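Side-chain contact in CBS domain protein (Sulfolobus tokodaii, PDB 2EF7), which is of unknown function but, as a pair of CBS domains, probably binds adenosine-type nucleotides as many members of this family do: residues Lys61-Ser64 / Leu65-Ala69. Sequence-based numbering, arbitrary orientation.
Sequences KGKS and LETKA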
loop_
_atom_site.group_PDB
_atom_site.type_symbol
_atom_site.label_atom_id
_atom_site.label_comp_id
_atom_site.label_asym_id
_atom_site.label_seq_id
_atom_site.Cartn_x
_atom_site.Cartn_y
_atom_site.Cartn_z
ATOM N N LYS A 61 19.949 -28.558 -2.297
ATOM C CA LYS A 61 19.992 -29.761 -1.474
ATOM C C LYS A 61 20.322 -30.967 -2.348
ATOM O O LYS A 61 20.161 -32.105 -1.928
ATOM C CB LYS A 61 18.653 -29.990 -0.771
ATOM C CG LYS A 61 18.160 -28.832 0.091
ATOM C CD LYS A 61 19.074 -28.564 1.265
ATOM C CE LYS A 61 18.506 -27.480 2.172
ATOM N NZ LYS A 61 19.417 -27.184 3.313
ATOM N N GLY A 62 20.765 -30.708 -3.573
ATOM C CA GLY A 62 21.150 -31.782 -4.474
ATOM C C GLY A 62 20.076 -32.569 -5.207
ATOM O O GLY A 62 20.376 -33.602 -5.805
ATOM N N LYS A 63 18.834 -32.100 -5.173
ATOM C CA LYS A 63 17.743 -32.791 -5.861
ATOM C C LYS A 63 17.932 -32.652 -7.361
ATOM O O LYS A 63 18.433 -31.630 -7.836
ATOM C CB LYS A 63 16.396 -32.194 -5.450
ATOM C CG LYS A 63 16.112 -32.283 -3.961
ATOM C CD LYS A 63 15.371 -33.557 -3.593
ATOM C CE LYS A 63 16.162 -34.805 -3.923
ATOM N NZ LYS A 63 15.336 -36.025 -3.702
ATOM N N SER A 64 17.533 -33.679 -8.106
ATOM C CA SER A 64 17.668 -33.663 -9.557
ATOM C C SER A 64 16.509 -32.935 -10.224
ATOM O O SER A 64 15.534 -32.549 -9.572
ATOM C CB SER A 64 17.737 -35.087 -10.109
ATOM O OG SER A 64 16.464 -35.702 -10.082
ATOM N N LEU A 65 16.625 -32.780 -11.538
ATOM C CA LEU A 65 15.618 -32.103 -12.337
ATOM C C LEU A 65 14.321 -32.902 -12.449
ATOM O O LEU A 65 13.290 -32.362 -12.851
ATOM C CB LEU A 65 16.163 -31.829 -13.745
ATOM C CG LEU A 65 17.422 -30.975 -13.912
ATOM C CD1 LEU A 65 17.714 -30.811 -15.406
ATOM C CD2 LEU A 65 17.225 -29.619 -13.260
ATOM N N GLU A 66 14.369 -34.186 -12.108
ATOM C CA GLU A 66 13.179 -35.034 -12.184
ATOM C C GLU A 66 12.385 -35.088 -10.867
ATOM O O GLU A 66 11.331 -35.720 -10.791
ATOM C CB GLU A 66 13.560 -36.463 -12.596
ATOM C CG GLU A 66 14.088 -36.610 -14.013
ATOM C CD GLU A 66 15.557 -36.245 -14.138
ATOM O OE1 GLU A 66 16.376 -36.802 -13.374
ATOM O OE2 GLU A 66 15.894 -35.406 -15.003
ATOM N N THR A 67 12.885 -34.420 -9.839
ATOM C CA THR A 67 12.224 -34.431 -8.540
ATOM C C THR A 67 10.751 -34.003 -8.652
ATOM O O THR A 67 10.429 -32.977 -9.249
ATOM C CB THR A 67 12.978 -33.519 -7.552
ATOM O OG1 THR A 67 14.372 -33.866 -7.556
ATOM C CG2 THR A 67 12.427 -33.688 -6.138
ATOM N N LYS A 68 9.859 -34.805 -8.087
ATOM C CA LYS A 68 8.429 -34.513 -8.144
ATOM C C LYS A 68 8.033 -33.349 -7.239
ATOM O O LYS A 68 8.638 -33.116 -6.195
ATOM C CB LYS A 68 7.616 -35.762 -7.776
ATOM C CG LYS A 68 7.803 -36.942 -8.749
ATOM C CD LYS A 68 6.880 -38.112 -8.412
ATOM C CE LYS A 68 7.060 -38.563 -6.965
ATOM N NZ LYS A 68 5.983 -39.480 -6.485
ATOM N N ALA A 69 6.998 -32.627 -7.651
ATOM C CA ALA A 69 6.506 -31.478 -6.910
ATOM C C ALA A 69 6.291 -31.753 -5.424
ATOM O O ALA A 69 6.791 -31.016 -4.572
ATOM C CB ALA A 69 5.204 -30.977 -7.541
HETATM O O HOH W 1 14.626 -36.893 -7.536
#
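Thr67 holds OG1 on the same side as its backbone N (chi1 -51°), so the hydroxyl joins the amide at the carbonyl oxygen of Ser64, while Ser64 has its OG set between N and the carbonyl carbon (chi1 74°), facing the amide of Glu66. Thr67 OG1 donates to Ser64 O at 2.7 Å, its approach tilted 30° from the carbonyl plane. Thr67 N joins from the same face, 3.3 Å from Ser64 O and well above that plane, so two donors grip one acceptor. On the serine side, Glu66 N donates to Ser64 OG at 3.3 Å. A water gives a hydrogen to Thr67 OG1 at 3.0 Å and makes a weaker link to Ser64 OG. The bent chain of Lys63 crosses Thr67 at about a right angle, CD lying 3.9 Å from Thr67 CG2. A valine in place of Thr67 would probably cost Ser64 O the shorter of these two bonds, and the water the partner it donates to. Backbone bonds from Leu65 to Asn24 and Thr67 to Leu23 tie the loop to helix 23-33. After helix 52-60, ended by a Schellman motif at Gly62, Ser64-Thr67 form a type I beta turn, and the Ser64 OG to Glu66 N bond adds an ST turn.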